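Local structure of NalP translocator (Neisseria meningitidis, 1UYN) at residues 21-26 against 153-157; 25-29 against 106-110; 47-53 against 297-303. The protein forms, as the outer-membrane translocator domain of an autotransporter, the hydrophilic pore through which the attached protease passenger domain reaches the bacterial cell surface. All coordinates share one frame; numbering follows the deposited sequence.

All three contacts belong to one closed antiparallel barrel of twelve strands, threaded by helix 12-34. Contacts 1 and 2 are buried in the lumen and share Gln25 and Gly26. The helix meets strand 145-163 in the first and strand 100-117 in the second, through side chains: two glutamines, a leucine methyl and two waters in contact 1; a glutamine, an arginine and a leucine against serines and a phenylalanine in contact 2. Contact 3 is different in kind, a wall seam between the first and last strands, 43-57 and 295-307, held mainly by backbone bonds, with one face on the surface. It still touches the helix, because Arg27 of segment 25-29 forms a salt bridge with Asp52.

Contact 1: 21-26 against 153-157; sequences HADMQG and TLMQL
Leu154 sends one methyl, CD2, into the flank of the helix, where it rests against the aliphatic part of Gln25, 3.4 Å from Gln25 CG. The two side chains come from opposite directions, and with Leu154 CG anti to its own backbone nitrogen (chi1 175°) the same methyl also reaches Ala22 and the His21 ring, lying 3.9 Å from Ala22 CA and 4.0 Å from His21 CD2. Gln156, two residues along the strand and on the same side of it, adds a polar grip. Its chain runs extended beyond CG and brings NE2 to 3.1 Å from Gln25 O in a nearly straight bond (164° at the hydrogen). The donor stands well above the carbonyl plane of Gln25, although the oxygen lies close to Gln156's own amide plane. Gln25 O also accepts the helical bond from Leu29 N, so the carbonyl has one partner along the helix and one from the barrel wall. Gln156 NE2 is used a second time, giving a hydrogen bond to a water that in turn donates to Ala22 O. Another water bridges Gln25 NE2 and Leu154 O, the water oxygen lying 2.7 Å from Gln25 NE2. The wall also holds both amides: Gln156 OE1 bonds to Ser128, and Gln25 NE2, besides its water, to Ser108. Axes 10.1 Å apart at an angle of 35° accommodate this mixture of one methyl, two amides and bridging water. An N-terminal helix lying inside a twelve-stranded barrel, against inward-facing strand residues, is characteristic of the autotransporter translocator, whose hydrophilic pore it occupies.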
loop_
_atom_site.group_PDB
_atom_site.type_symbol
_atom_site.label_atom_id
_atom_site.label_comp_id
_atom_site.label_asym_id
_atom_site.label_seq_id
_atom_site.Cartn_x
_atom_site.Cartn_y
_atom_site.Cartn_z
ATOM N N HIS A 21 -2.713 4.822 7.393
ATOM C CA HIS A 21 -2.779 3.375 7.207
ATOM C C HIS A 21 -3.332 2.990 5.818
ATOM O O HIS A 21 -2.718 2.189 5.098
ATOM C CB HIS A 21 -3.628 2.708 8.287
ATOM C CG HIS A 21 -3.865 1.259 8.033
ATOM N ND1 HIS A 21 -2.861 0.325 8.084
ATOM C CD2 HIS A 21 -4.973 0.591 7.650
ATOM C CE1 HIS A 21 -3.349 -0.865 7.791
ATOM N NE2 HIS A 21 -4.631 -0.732 7.523
ATOM N N ALA A 22 -4.492 3.540 5.461
ATOM C CA ALA A 22 -5.061 3.358 4.109
ATOM C C ALA A 22 -4.083 3.645 2.972
ATOM O O ALA A 22 -4.106 3.002 1.912
ATOM C CB ALA A 22 -6.313 4.237 3.921
ATOM N N ASP A 23 -3.265 4.666 3.185
ATOM C CA ASP A 23 -2.347 5.165 2.169
ATOM C C ASP A 23 -1.229 4.147 2.036
ATOM O O ASP A 23 -0.855 3.772 0.935
ATOM C CB ASP A 23 -1.827 6.502 2.625
ATOM C CG ASP A 23 -0.966 7.169 1.609
ATOM O OD1 ASP A 23 -1.506 7.666 0.614
ATOM O OD2 ASP A 23 0.252 7.305 1.753
ATOM N N MET A 24 -0.734 3.659 3.166
ATOM C CA MET A 24 0.255 2.593 3.161
ATOM C C MET A 24 -0.262 1.341 2.535
ATOM O O MET A 24 0.473 0.687 1.811
ATOM C CB MET A 24 0.766 2.287 4.569
ATOM C CG MET A 24 2.104 2.979 4.857
ATOM S SD MET A 24 2.479 3.131 6.579
ATOM C CE MET A 24 3.191 4.731 6.589
ATOM N N GLN A 25 -1.507 1.004 2.835
ATOM C CA GLN A 25 -2.199 -0.161 2.298
ATOM C C GLN A 25 -2.305 -0.141 0.783
ATOM O O GLN A 25 -2.267 -1.186 0.166
ATOM C CB GLN A 25 -3.602 -0.277 2.870
ATOM C CG GLN A 25 -4.207 -1.640 2.725
ATOM C CD GLN A 25 -3.777 -2.621 3.816
ATOM O OE1 GLN A 25 -2.671 -2.518 4.347
ATOM N NE2 GLN A 25 -4.638 -3.616 4.115
ATOM N N GLY A 26 -2.422 1.021 0.160
ATOM C CA GLY A 26 -2.482 1.066 -1.285
ATOM C C GLY A 26 -1.167 0.620 -1.908
ATOM O O GLY A 26 -1.130 0.057 -3.020
ATOM N N THR A 153 -11.379 -2.244 9.775
ATOM C CA THR A 153 -11.226 -3.147 8.665
ATOM C C THR A 153 -11.089 -2.281 7.466
ATOM O O THR A 153 -11.770 -1.270 7.343
ATOM C CB THR A 153 -12.452 -3.967 8.516
ATOM O OG1 THR A 153 -12.696 -4.614 9.760
ATOM C CG2 THR A 153 -12.208 -5.140 7.565
ATOM N N LEU A 154 -10.171 -2.656 6.603
ATOM C CA LEU A 154 -10.012 -2.022 5.314
ATOM C C LEU A 154 -10.046 -3.060 4.222
ATOM O O LEU A 154 -9.295 -4.029 4.266
ATOM C CB LEU A 154 -8.685 -1.309 5.290
ATOM C CG LEU A 154 -8.285 -0.687 3.984
ATOM C CD1 LEU A 154 -9.336 0.375 3.522
ATOM C CD2 LEU A 154 -6.905 -0.113 4.206
ATOM N N MET A 155 -10.898 -2.871 3.231
ATOM C CA MET A 155 -10.889 -3.751 2.070
ATOM C C MET A 155 -10.525 -3.015 0.829
ATOM O O MET A 155 -10.896 -1.894 0.659
ATOM C CB MET A 155 -12.238 -4.379 1.868
ATOM C CG MET A 155 -12.486 -5.391 2.961
ATOM S SD MET A 155 -14.138 -6.103 2.903
ATOM C CE MET A 155 -14.448 -6.130 0.825
ATOM N N GLN A 156 -9.810 -3.650 -0.056
ATOM C CA GLN A 156 -9.557 -3.022 -1.330
ATOM C C GLN A 156 -10.022 -3.976 -2.415
ATOM O O GLN A 156 -9.921 -5.220 -2.279
ATOM C CB GLN A 156 -8.069 -2.703 -1.498
ATOM C CG GLN A 156 -7.474 -1.830 -0.412
ATOM C CD GLN A 156 -5.991 -1.962 -0.409
ATOM O OE1 GLN A 156 -5.475 -3.083 -0.419
ATOM N NE2 GLN A 156 -5.288 -0.847 -0.392
ATOM N N LEU A 157 -10.576 -3.371 -3.464
ATOM C CA LEU A 157 -10.868 -4.045 -4.717
ATOM C C LEU A 157 -10.275 -3.257 -5.885
ATOM O O LEU A 157 -10.406 -2.033 -5.966
ATOM C CB LEU A 157 -12.371 -4.151 -4.909
ATOM C CG LEU A 157 -12.936 -5.524 -4.580
ATOM C CD1 LEU A 157 -14.448 -5.417 -4.529
ATOM C CD2 LEU A 157 -12.522 -6.524 -5.699
HETATM O O HOH W 1 -6.086 1.629 0.657
HETATM O O HOH W 2 -6.951 -3.945 2.748
#

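Contact 2: 25-29 against 106-110; sequences QGRRL and SISLF
Gln25 points its amide nitrogen at a serine of the strand: NE2 donates to Ser108 OG at 2.9 Å in an almost straight bond (169°), with the hydroxyl oxygen close to the amide plane. The other end of that amide is fixed from within the helix, since Arg28 NH1 donates to Gln25 OE1 at 3.0 Å. Both ends being held, the rotation of the amide is set, and OE1 comes to the edge of the Phe110 ring. Ser106, Ser108 and Phe110 face inward and alternate with Ile107 and Leu109 on the outer surface, the in-out pattern of a transmembrane beta-barrel strand, here lining a pore that helix 12-34 occupies. Arg28 follows, its CB 3.5 Å from Phe110 CZ. From there its chain runs extended from CG to NE, carrying the guanidinium away from the ring, so that Ser106 OG stands over one face, toward its rim, 4.4 Å from Arg28 CZ, while its NE bonds to Thr69 on another strand. Leu29 comes to the ring edge: with CG anti to the backbone nitrogen (chi1 -169°), CD1 meets it in the ring plane, 3.8 Å from Phe110 CD2.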
loop_
_atom_site.group_PDB
_atom_site.type_symbol
_atom_site.label_atom_id
_atom_site.label_comp_id
_atom_site.label_asym_id
_atom_site.label_seq_id
_atom_site.Cartn_x
_atom_site.Cartn_y
_atom_site.Cartn_z
ATOM N N GLN A 25 -1.507 1.004 2.835
ATOM C CA GLN A 25 -2.199 -0.161 2.298
ATOM C C GLN A 25 -2.305 -0.141 0.783
ATOM O O GLN A 25 -2.267 -1.186 0.166
ATOM C CB GLN A 25 -3.602 -0.277 2.870
ATOM C CG GLN A 25 -4.207 -1.640 2.725
ATOM C CD GLN A 25 -3.777 -2.621 3.816
ATOM O OE1 GLN A 25 -2.671 -2.518 4.347
ATOM N NE2 GLN A 25 -4.638 -3.616 4.115
ATOM N N GLY A 26 -2.422 1.021 0.160
ATOM C CA GLY A 26 -2.482 1.066 -1.285
ATOM C C GLY A 26 -1.167 0.620 -1.908
ATOM O O GLY A 26 -1.130 0.057 -3.020
ATOM N N ARG A 27 -0.061 0.924 -1.248
ATOM C CA ARG A 27 1.213 0.502 -1.787
ATOM C C ARG A 27 1.408 -0.987 -1.520
ATOM O O ARG A 27 1.969 -1.691 -2.376
ATOM C CB ARG A 27 2.363 1.312 -1.219
ATOM C CG ARG A 27 2.342 2.786 -1.643
ATOM C CD ARG A 27 3.542 3.517 -1.138
ATOM N NE ARG A 27 3.332 3.853 0.252
ATOM C CZ ARG A 27 2.599 4.876 0.635
ATOM N NH1 ARG A 27 2.018 5.662 -0.278
ATOM N NH2 ARG A 27 2.443 5.131 1.926
ATOM N N ARG A 28 0.928 -1.475 -0.373
ATOM C CA ARG A 28 1.036 -2.906 -0.100
ATOM C C ARG A 28 0.360 -3.691 -1.199
ATOM O O ARG A 28 0.877 -4.713 -1.637
ATOM C CB ARG A 28 0.429 -3.293 1.258
ATOM C CG ARG A 28 1.198 -2.703 2.390
ATOM C CD ARG A 28 0.621 -2.969 3.744
ATOM N NE ARG A 28 1.343 -2.228 4.798
ATOM C CZ ARG A 28 0.817 -1.252 5.539
ATOM N NH1 ARG A 28 -0.445 -0.828 5.356
ATOM N NH2 ARG A 28 1.564 -0.668 6.459
ATOM N N LEU A 29 -0.799 -3.217 -1.635
ATOM C CA LEU A 29 -1.524 -3.860 -2.721
ATOM C C LEU A 29 -0.742 -3.761 -4.063
ATOM O O LEU A 29 -0.733 -4.705 -4.870
ATOM C CB LEU A 29 -2.905 -3.231 -2.860
ATOM C CG LEU A 29 -3.831 -4.023 -3.796
ATOM C CD1 LEU A 29 -4.300 -5.340 -3.149
ATOM C CD2 LEU A 29 -4.979 -3.205 -4.259
ATOM N N SER A 106 -1.177 -3.961 11.784
ATOM C CA SER A 106 -2.121 -4.442 10.788
ATOM C C SER A 106 -1.838 -5.816 10.280
ATOM O O SER A 106 -0.694 -6.296 10.237
ATOM C CB SER A 106 -2.225 -3.453 9.647
ATOM O OG SER A 106 -0.939 -3.215 9.076
ATOM N N ILE A 107 -2.920 -6.496 9.970
ATOM C CA ILE A 107 -2.820 -7.825 9.388
ATOM C C ILE A 107 -3.722 -7.883 8.209
ATOM O O ILE A 107 -4.899 -7.659 8.328
ATOM C CB ILE A 107 -3.117 -8.933 10.407
ATOM C CG1 ILE A 107 -2.011 -8.893 11.478
ATOM C CG2 ILE A 107 -3.126 -10.296 9.699
ATOM C CD1 ILE A 107 -2.176 -9.872 12.676
ATOM N N SER A 108 -3.135 -8.243 7.078
ATOM C CA SER A 108 -3.812 -8.160 5.806
ATOM C C SER A 108 -3.482 -9.318 4.926
ATOM O O SER A 108 -2.314 -9.734 4.835
ATOM C CB SER A 108 -3.376 -6.896 5.074
ATOM O OG SER A 108 -3.645 -5.749 5.837
ATOM N N LEU A 109 -4.518 -9.791 4.247
ATOM C CA LEU A 109 -4.410 -10.730 3.176
ATOM C C LEU A 109 -4.583 -9.993 1.852
ATOM O O LEU A 109 -5.531 -9.271 1.652
ATOM C CB LEU A 109 -5.493 -11.746 3.311
ATOM C CG LEU A 109 -5.688 -12.592 2.056
ATOM C CD1 LEU A 109 -4.443 -13.463 1.709
ATOM C CD2 LEU A 109 -6.943 -13.469 2.274
ATOM N N PHE A 110 -3.674 -10.210 0.916
ATOM C CA PHE A 110 -3.819 -9.666 -0.430
ATOM C C PHE A 110 -3.943 -10.769 -1.451
ATOM O O PHE A 110 -3.262 -11.756 -1.343
ATOM C CB PHE A 110 -2.597 -8.826 -0.764
ATOM C CG PHE A 110 -2.279 -7.809 0.281
ATOM C CD1 PHE A 110 -1.582 -8.163 1.414
ATOM C CD2 PHE A 110 -2.712 -6.510 0.149
ATOM C CE1 PHE A 110 -1.296 -7.218 2.378
ATOM C CE2 PHE A 110 -2.418 -5.584 1.103
ATOM C CZ PHE A 110 -1.693 -5.939 2.214
#

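Contact 3: 47-53 against 297-303; sequences AQTQQDG and NHSGRVG
Strands 47-53 and 297-303 run antiparallel, their axes 4.6 Å apart and their directions at 167°. Thr49 and Val302 form a hydrogen-bonded pair with bonds both ways, Thr49 N to Val302 O measuring 2.9 Å. Farther along, Gly300 N gives a sound bond to Gln51 O at 2.8 Å, whereas the return bond is long and weak. At the end Gly53 O takes two donors, His298 N and His298 ND1: with CG beside the backbone N (chi1 -52°), the ring brings ND1 to 3.0 Å from Gly53 O, nearly along the C=O axis and in the ring plane.

Facing the lumen, Asp52 OD1 is met from opposite faces of the carboxylate plane. Ser299 OG donates to Asp52 OD1 at 3.0 Å from above that plane, and Asn297 ND2 donates to the same oxygen at 3.1 Å from the anti side, somewhat out of plane. The salt bridge to Arg27 of helix 12-34 gives OD1 a further partner. Near the other end the side chains of Gln48 and Arg301 cross at an angle, their flat groups 25° apart. Thr49 and Val302, paired with each other, point to the outer face of the sheet, away from Gln48 and Arg301.

Pairing of first strand with last closes the barrel. The bonds converging on Asp52 OD1 would probably stabilise its negative charge, tying both strands at the closure to the helix in the pore.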
loop_
_atom_site.group_PDB
_atom_site.type_symbol
_atom_site.label_atom_id
_atom_site.label_comp_id
_atom_site.label_asym_id
_atom_site.label_seq_id
_atom_site.Cartn_x
_atom_site.Cartn_y
_atom_site.Cartn_z
ATOM N N ALA A 47 9.273 -13.505 0.081
ATOM C CA ALA A 47 9.321 -12.798 1.368
ATOM C C ALA A 47 9.878 -11.392 1.154
ATOM O O ALA A 47 10.922 -11.235 0.519
ATOM C CB ALA A 47 10.216 -13.551 2.347
ATOM N N GLN A 48 9.213 -10.390 1.716
ATOM C CA GLN A 48 9.461 -8.978 1.402
ATOM C C GLN A 48 9.359 -8.107 2.663
ATOM O O GLN A 48 8.515 -8.337 3.535
ATOM C CB GLN A 48 8.408 -8.473 0.390
ATOM C CG GLN A 48 8.918 -8.048 -0.949
ATOM C CD GLN A 48 7.906 -8.225 -2.088
ATOM O OE1 GLN A 48 7.082 -7.356 -2.334
ATOM N NE2 GLN A 48 7.979 -9.342 -2.781
ATOM N N THR A 49 10.234 -7.106 2.734
ATOM C CA THR A 49 10.039 -5.933 3.591
ATOM C C THR A 49 9.820 -4.633 2.808
ATOM O O THR A 49 10.673 -4.221 2.028
ATOM C CB THR A 49 11.262 -5.757 4.463
ATOM O OG1 THR A 49 11.441 -6.947 5.217
ATOM C CG2 THR A 49 11.026 -4.673 5.524
ATOM N N GLN A 50 8.695 -3.973 3.046
ATOM C CA GLN A 50 8.459 -2.644 2.481
ATOM C C GLN A 50 8.590 -1.627 3.612
ATOM O O GLN A 50 7.898 -1.762 4.581
ATOM C CB GLN A 50 7.082 -2.598 1.823
ATOM C CG GLN A 50 6.532 -1.201 1.527
ATOM C CD GLN A 50 5.045 -1.234 1.060
ATOM O OE1 GLN A 50 4.172 -0.580 1.668
ATOM N NE2 GLN A 50 4.771 -1.979 -0.018
ATOM N N GLN A 51 9.515 -0.668 3.515
ATOM C CA GLN A 51 9.572 0.509 4.422
ATOM C C GLN A 51 8.965 1.778 3.772
ATOM O O GLN A 51 9.130 2.017 2.594
ATOM C CB GLN A 51 11.005 0.829 4.878
ATOM C CG GLN A 51 11.798 -0.345 5.475
ATOM C CD GLN A 51 11.176 -0.923 6.771
ATOM O OE1 GLN A 51 11.414 -2.085 7.114
ATOM N NE2 GLN A 51 10.409 -0.110 7.489
ATOM N N ASP A 52 8.288 2.588 4.577
ATOM C CA ASP A 52 7.554 3.783 4.146
ATOM C C ASP A 52 7.956 4.942 5.021
ATOM O O ASP A 52 8.220 4.748 6.200
ATOM C CB ASP A 52 6.060 3.561 4.298
ATOM C CG ASP A 52 5.460 2.864 3.123
ATOM O OD1 ASP A 52 5.497 3.462 2.019
ATOM O OD2 ASP A 52 4.929 1.722 3.180
ATOM N N GLY A 53 7.971 6.152 4.474
ATOM C CA GLY A 53 8.459 7.296 5.224
ATOM C C GLY A 53 8.132 8.606 4.562
ATOM O O GLY A 53 8.730 8.961 3.577
ATOM N N ASN A 297 6.047 10.955 0.134
ATOM C CA ASN A 297 6.299 9.671 0.757
ATOM C C ASN A 297 7.405 8.943 0.067
ATOM O O ASN A 297 7.344 8.777 -1.109
ATOM C CB ASN A 297 5.038 8.801 0.699
ATOM C CG ASN A 297 5.142 7.578 1.600
ATOM O OD1 ASN A 297 5.066 7.699 2.854
ATOM N ND2 ASN A 297 5.349 6.399 0.991
ATOM N N HIS A 298 8.406 8.494 0.804
ATOM C CA HIS A 298 9.411 7.547 0.290
ATOM C C HIS A 298 8.923 6.131 0.571
ATOM O O HIS A 298 8.627 5.808 1.676
ATOM C CB HIS A 298 10.775 7.748 0.974
ATOM C CG HIS A 298 11.267 9.150 0.932
ATOM N ND1 HIS A 298 10.739 10.140 1.728
ATOM C CD2 HIS A 298 12.243 9.735 0.201
ATOM C CE1 HIS A 298 11.359 11.280 1.482
ATOM N NE2 HIS A 298 12.281 11.060 0.564
ATOM N N SER A 299 8.824 5.300 -0.455
ATOM C CA SER A 299 8.508 3.854 -0.325
ATOM C C SER A 299 9.671 3.031 -0.846
ATOM O O SER A 299 10.188 3.291 -1.929
ATOM C CB SER A 299 7.253 3.494 -1.119
ATOM O OG SER A 299 6.647 2.344 -0.557
ATOM N N GLY A 300 10.112 2.062 -0.057
ATOM C CA GLY A 300 11.226 1.179 -0.431
ATOM C C GLY A 300 10.795 -0.271 -0.331
ATOM O O GLY A 300 9.778 -0.548 0.241
ATOM N N ARG A 301 11.562 -1.208 -0.843
ATOM C CA ARG A 301 11.129 -2.617 -0.819
ATOM C C ARG A 301 12.277 -3.548 -1.186
ATOM O O ARG A 301 12.948 -3.307 -2.181
ATOM C CB ARG A 301 9.994 -2.842 -1.804
ATOM C CG ARG A 301 8.895 -3.646 -1.257
ATOM C CD ARG A 301 8.136 -4.413 -2.288
ATOM N NE ARG A 301 7.428 -3.518 -3.202
ATOM C CZ ARG A 301 7.156 -3.768 -4.493
ATOM N NH1 ARG A 301 7.520 -4.906 -5.091
ATOM N NH2 ARG A 301 6.487 -2.851 -5.194
ATOM N N VAL A 302 12.508 -4.575 -0.371
ATOM C CA VAL A 302 13.497 -5.600 -0.659
ATOM C C VAL A 302 12.785 -6.936 -0.524
ATOM O O VAL A 302 12.107 -7.176 0.463
ATOM C CB VAL A 302 14.730 -5.541 0.280
ATOM C CG1 VAL A 302 15.746 -6.636 -0.096
ATOM C CG2 VAL A 302 15.412 -4.193 0.193
ATOM N N GLY A 303 12.925 -7.778 -1.540
ATOM C CA GLY A 303 12.285 -9.074 -1.598
ATOM C C GLY A 303 13.264 -10.172 -1.956
ATOM O O GLY A 303 14.145 -9.988 -2.824
#